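Local atomic coordinates of Baccell_00856 (Bacteroides cellulosilyticus DSM 14838, PDB entry 5MVH), a protein that probably hydrolyses glycosidic bonds as a rhamnosidase, on a beta-propeller scaffold. Residues Arg355-His360 with Phe371-Asn376; Arg396-Val401 with Val420-Val425. All blocks are in the same frame, centred on the assembly; numbering follows the deposited sequence.

Contact 1: Arg355-His360 with Phe371-Asn376; sequences RVSLAH and FTDLTN
The guanidinium of Arg-355 meets Asp-373 at its edge, while the CA of Asn-376 lies over one face, offset toward the rim. NH1 donates to OD2 of Asp-373 at 3.0 Å, and this bond is part of a salt bridge. The guanidinium and carboxylate planes stand almost perpendicular, 87° apart. NH1 reaches OD2 from its anti side. The Arg-355 chain is extended from CG to NE and runs alongside Thr-375, pointing the other way, with CD against the Thr-375 O. The Phe-371 ring takes the CB of Ala-359 obliquely, 3.8 Å from CE2.

The other carboxylate oxygen of Asp-373, OD1, accepts from OG of Ser-357 at 2.8 Å, also on its anti side. OD1 has a second partner in Arg-352, a salt bridge from outside the two segments. The side chains of Ser-357, Ala-359, Phe-371 and Asp-373 share one face of the sheet.

Leu-358 and Thr-372 form an antiparallel hydrogen-bonded pair, with Leu-358 N 2.7 Å from Thr-372 O. Their side chains lie side by side on the other face. Leu-374 N bonds to Val-356 O, and Leu-374 CD1 packs 3.9 Å from Leu-358 CB. At Thr-375 a side chain replaces the backbone as acceptor: Val-356 N donates to OG1 at 3.0 Å, with an N-H...O angle of 163°. OG1 sits between the backbone N and the carbonyl carbon (chi1 60°), which turns it to Val-356; it also bonds to the O of Phe-377.

The contact joins the two strands of the outer hairpin of a propeller blade. Its charged end lies away from the hairpin turn. Leu-358 and Leu-374 pack on strand 418-425. Two arginines and a serine hydroxyl around Asp-373 would probably favour the ionised carboxylate and restrict its rotation.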
# COMPACT_ATOMS: atom_id res chain seq x y z
N ARG A 355 -11.66 -15.76 -2.81
CA ARG A 355 -12.36 -14.69 -3.49
C ARG A 355 -11.88 -13.36 -2.96
O ARG A 355 -11.16 -13.29 -1.97
CB ARG A 355 -13.87 -14.80 -3.23
CG ARG A 355 -14.47 -16.08 -3.79
CD ARG A 355 -15.85 -16.32 -3.23
NE ARG A 355 -16.50 -17.42 -3.91
CZ ARG A 355 -17.75 -17.84 -3.67
NH1 ARG A 355 -18.51 -17.25 -2.75
NH2 ARG A 355 -18.23 -18.87 -4.34
N VAL A 356 -12.32 -12.30 -3.63
CA VAL A 356 -12.22 -10.96 -3.06
C VAL A 356 -13.30 -10.90 -1.99
O VAL A 356 -14.45 -11.15 -2.30
CB VAL A 356 -12.50 -9.87 -4.11
CG1 VAL A 356 -12.51 -8.48 -3.44
CG2 VAL A 356 -11.47 -9.98 -5.25
N SER A 357 -12.93 -10.53 -0.76
CA SER A 357 -13.87 -10.48 0.36
C SER A 357 -13.83 -9.13 1.06
O SER A 357 -12.81 -8.41 1.03
CB SER A 357 -13.58 -11.57 1.36
OG SER A 357 -13.81 -12.83 0.77
N LEU A 358 -14.98 -8.80 1.65
CA LEU A 358 -15.20 -7.58 2.40
C LEU A 358 -15.62 -7.92 3.82
O LEU A 358 -16.62 -8.64 4.03
CB LEU A 358 -16.29 -6.72 1.75
CG LEU A 358 -16.81 -5.53 2.56
CD1 LEU A 358 -15.71 -4.54 2.85
CD2 LEU A 358 -18.00 -4.87 1.84
N ALA A 359 -14.87 -7.39 4.78
CA ALA A 359 -15.28 -7.33 6.17
C ALA A 359 -15.70 -5.89 6.41
O ALA A 359 -14.91 -4.97 6.21
CB ALA A 359 -14.13 -7.74 7.08
N HIS A 360 -16.96 -5.67 6.80
CA HIS A 360 -17.50 -4.32 6.93
C HIS A 360 -17.98 -4.09 8.35
O HIS A 360 -18.63 -4.96 8.90
CB HIS A 360 -18.64 -4.08 5.95
CG HIS A 360 -19.29 -2.74 6.08
ND1 HIS A 360 -20.43 -2.54 6.82
CD2 HIS A 360 -18.97 -1.53 5.55
CE1 HIS A 360 -20.78 -1.26 6.76
NE2 HIS A 360 -19.91 -0.63 5.98
N PHE A 371 -19.40 -10.11 6.73
CA PHE A 371 -18.48 -10.62 5.73
C PHE A 371 -19.25 -10.89 4.46
O PHE A 371 -20.32 -11.52 4.50
CB PHE A 371 -17.77 -11.88 6.22
CG PHE A 371 -17.08 -11.68 7.54
CD1 PHE A 371 -17.76 -11.90 8.73
CD2 PHE A 371 -15.79 -11.16 7.60
CE1 PHE A 371 -17.13 -11.68 9.95
CE2 PHE A 371 -15.15 -10.94 8.81
CZ PHE A 371 -15.83 -11.21 9.99
N THR A 372 -18.73 -10.40 3.35
CA THR A 372 -19.40 -10.50 2.07
C THR A 372 -18.33 -10.79 1.01
O THR A 372 -17.29 -10.14 1.00
CB THR A 372 -20.13 -9.20 1.68
OG1 THR A 372 -19.18 -8.15 1.55
CG2 THR A 372 -21.16 -8.78 2.71
N ASP A 373 -18.58 -11.77 0.15
CA ASP A 373 -17.69 -12.01 -0.99
C ASP A 373 -18.06 -11.08 -2.12
O ASP A 373 -19.24 -10.89 -2.42
CB ASP A 373 -17.76 -13.48 -1.45
CG ASP A 373 -17.15 -14.43 -0.43
OD1 ASP A 373 -16.28 -13.97 0.36
OD2 ASP A 373 -17.54 -15.62 -0.38
N LEU A 374 -17.04 -10.47 -2.71
CA LEU A 374 -17.25 -9.49 -3.81
C LEU A 374 -17.03 -10.03 -5.21
O LEU A 374 -17.41 -9.38 -6.19
CB LEU A 374 -16.36 -8.28 -3.55
CG LEU A 374 -16.49 -7.65 -2.16
CD1 LEU A 374 -15.62 -6.41 -2.08
CD2 LEU A 374 -17.93 -7.31 -1.85
N THR A 375 -16.40 -11.20 -5.31
CA THR A 375 -16.28 -11.96 -6.54
C THR A 375 -16.84 -13.36 -6.30
O THR A 375 -16.77 -13.88 -5.18
CB THR A 375 -14.82 -12.08 -7.03
OG1 THR A 375 -14.00 -12.73 -6.05
CG2 THR A 375 -14.24 -10.73 -7.32
N ASN A 376 -17.36 -13.98 -7.35
CA ASN A 376 -17.87 -15.36 -7.29
C ASN A 376 -16.83 -16.37 -7.74
O ASN A 376 -17.12 -17.57 -7.82
CB ASN A 376 -19.20 -15.53 -8.08
CG ASN A 376 -19.05 -15.35 -9.60
OD1 ASN A 376 -17.94 -15.33 -10.16
ND2 ASN A 376 -20.18 -15.25 -10.27

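Contact 2: Arg396-Val401 with Val420-Val425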
# COMPACT_ATOMS: atom_id res chain seq x y z
N ARG A 396 -15.76 6.85 -2.85
CA ARG A 396 -16.02 5.63 -3.62
C ARG A 396 -14.78 4.75 -3.52
O ARG A 396 -13.64 5.23 -3.55
CB ARG A 396 -16.38 5.98 -5.06
CG ARG A 396 -17.66 6.81 -5.17
CD ARG A 396 -17.80 7.40 -6.58
NE ARG A 396 -18.13 6.37 -7.54
CZ ARG A 396 -18.11 6.49 -8.87
NH1 ARG A 396 -17.75 7.63 -9.47
NH2 ARG A 396 -18.46 5.44 -9.62
N LEU A 397 -15.03 3.46 -3.36
CA LEU A 397 -13.99 2.48 -3.14
C LEU A 397 -13.87 1.63 -4.39
O LEU A 397 -14.79 0.87 -4.72
CB LEU A 397 -14.32 1.60 -1.93
CG LEU A 397 -13.33 0.45 -1.65
CD1 LEU A 397 -11.90 0.97 -1.49
CD2 LEU A 397 -13.74 -0.35 -0.41
N HIS A 398 -12.75 1.76 -5.09
CA HIS A 398 -12.46 0.96 -6.27
C HIS A 398 -11.20 0.13 -6.01
O HIS A 398 -10.18 0.68 -5.56
CB HIS A 398 -12.20 1.86 -7.46
CG HIS A 398 -13.42 2.49 -8.04
ND1 HIS A 398 -13.39 3.18 -9.25
CD2 HIS A 398 -14.71 2.51 -7.63
CE1 HIS A 398 -14.61 3.61 -9.53
NE2 HIS A 398 -15.43 3.22 -8.56
N LEU A 399 -11.26 -1.16 -6.32
CA LEU A 399 -10.15 -2.09 -6.17
C LEU A 399 -9.56 -2.48 -7.51
O LEU A 399 -10.29 -2.65 -8.48
CB LEU A 399 -10.63 -3.39 -5.52
CG LEU A 399 -11.34 -3.25 -4.18
CD1 LEU A 399 -11.75 -4.60 -3.61
CD2 LEU A 399 -10.41 -2.51 -3.22
N PHE A 400 -8.25 -2.65 -7.55
CA PHE A 400 -7.55 -3.34 -8.65
C PHE A 400 -7.76 -4.82 -8.40
O PHE A 400 -7.38 -5.31 -7.34
CB PHE A 400 -6.06 -2.99 -8.62
CG PHE A 400 -5.27 -3.52 -9.80
CD1 PHE A 400 -4.94 -4.87 -9.86
CD2 PHE A 400 -4.83 -2.68 -10.80
CE1 PHE A 400 -4.21 -5.38 -10.93
CE2 PHE A 400 -4.08 -3.18 -11.87
CZ PHE A 400 -3.78 -4.54 -11.94
N VAL A 401 -8.40 -5.53 -9.34
CA VAL A 401 -8.74 -6.94 -9.16
C VAL A 401 -8.19 -7.71 -10.36
O VAL A 401 -8.43 -7.32 -11.52
CB VAL A 401 -10.26 -7.15 -9.03
CG1 VAL A 401 -10.63 -8.62 -9.13
CG2 VAL A 401 -10.75 -6.56 -7.72
N VAL A 420 -7.44 -7.89 -15.96
CA VAL A 420 -7.37 -6.89 -14.90
C VAL A 420 -8.72 -6.17 -14.91
O VAL A 420 -9.17 -5.74 -15.97
CB VAL A 420 -6.22 -5.89 -15.17
CG1 VAL A 420 -6.21 -4.76 -14.14
CG2 VAL A 420 -4.89 -6.62 -15.18
N TYR A 421 -9.35 -6.06 -13.74
CA TYR A 421 -10.62 -5.36 -13.59
C TYR A 421 -10.51 -4.28 -12.54
O TYR A 421 -9.68 -4.38 -11.65
CB TYR A 421 -11.74 -6.29 -13.10
CG TYR A 421 -12.03 -7.53 -13.92
CD1 TYR A 421 -12.91 -7.47 -15.01
CD2 TYR A 421 -11.50 -8.76 -13.56
CE1 TYR A 421 -13.19 -8.61 -15.76
CE2 TYR A 421 -11.78 -9.91 -14.29
CZ TYR A 421 -12.64 -9.84 -15.36
OH TYR A 421 -12.89 -11.02 -16.06
N VAL A 422 -11.37 -3.27 -12.64
CA VAL A 422 -11.63 -2.36 -11.52
C VAL A 422 -13.00 -2.70 -10.95
O VAL A 422 -13.99 -2.75 -11.68
CB VAL A 422 -11.54 -0.88 -11.91
CG1 VAL A 422 -11.91 0.02 -10.72
CG2 VAL A 422 -10.14 -0.57 -12.39
N LEU A 423 -13.04 -2.95 -9.65
CA LEU A 423 -14.26 -3.33 -8.96
C LEU A 423 -14.68 -2.26 -7.97
O LEU A 423 -13.91 -1.93 -7.04
CB LEU A 423 -14.03 -4.66 -8.24
CG LEU A 423 -15.18 -5.22 -7.41
CD1 LEU A 423 -16.45 -5.30 -8.23
CD2 LEU A 423 -14.80 -6.59 -6.88
N GLU A 424 -15.88 -1.69 -8.15
CA GLU A 424 -16.42 -0.72 -7.18
C GLU A 424 -17.07 -1.51 -6.05
O GLU A 424 -17.80 -2.48 -6.29
CB GLU A 424 -17.39 0.35 -7.78
CG GLU A 424 -18.02 1.29 -6.70
CD GLU A 424 -18.25 2.75 -7.08
OE1 GLU A 424 -18.12 3.12 -8.27
OE2 GLU A 424 -18.58 3.58 -6.18
N VAL A 425 -16.79 -1.06 -4.82
CA VAL A 425 -17.29 -1.68 -3.59
C VAL A 425 -18.16 -0.69 -2.84
O VAL A 425 -17.79 0.47 -2.69
CB VAL A 425 -16.12 -2.09 -2.68
CG1 VAL A 425 -16.63 -2.76 -1.39
CG2 VAL A 425 -15.15 -2.98 -3.46
O HOH W 1 -18.04 2.99 -3.46
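Arg-396 and His-398 converge on the carboxylate of Glu-424. Arg-396 grips it side-on: NE donates to OE2 at 3.1 Å and NH2 to OE1 at 2.7 Å, both on syn lone pairs. A bend at chi3 (72°) brings the guanidinium round, with its plane 31° from the carboxylate. NE2 of His-398 also donates to OE1, at 2.7 Å. This bond lies in the imidazole plane but reaches OE1 from above the carboxylate plane. A water joins OE2 to Leu-397 N and Val-425 O.

Backbone bonds pair Leu-399 with Leu-423 and Val-401 with Tyr-421 in both directions. Val-425 N adds a bond to Leu-397 O.

Apolar contacts lie on both faces of the sheet. Val-420 CG1 sits over one face of the Phe-400 ring, 3.3 Å from CZ. On the sheet face of Leu-397, Leu-399 and Val-425, Leu-397 CD2 packs 3.7 Å from Val-425 CB, and Val-401 CG2 meets Leu-423 CB.

Strand 418-425 lies between strands 397-402 and 23-29. Pairing N-terminal strand 23-29 with a strand near the C-terminus is characteristic of a propeller's closing blade. Helix 388-394 packs on Arg-396, Leu-397 and His-398. Strand 51-57 meets Phe-400 and Val-420.

Contact 1 comes first along the chain and closes before contact 2 opens. Their centres are 12 Å apart, on the same side of the chain's centre. They belong to neighbouring sheets of the beta-propeller. Contact 1 joins the last two strands of the four-strand sheet 335-373. Contact 2 lies in the sheet that unites the N-terminal strand 23-29 with strands 397-402 and 418-425 near the C-terminus, so this sheet closes the ring. The two contacts touch through side chains: Leu-374 CD1 is 3.7 Å from Val-425 CG2, and Val-356 CG1 is 4.0 Å from Leu-399 CD1. The two contacts thus form part of an apolar seam between adjacent blades.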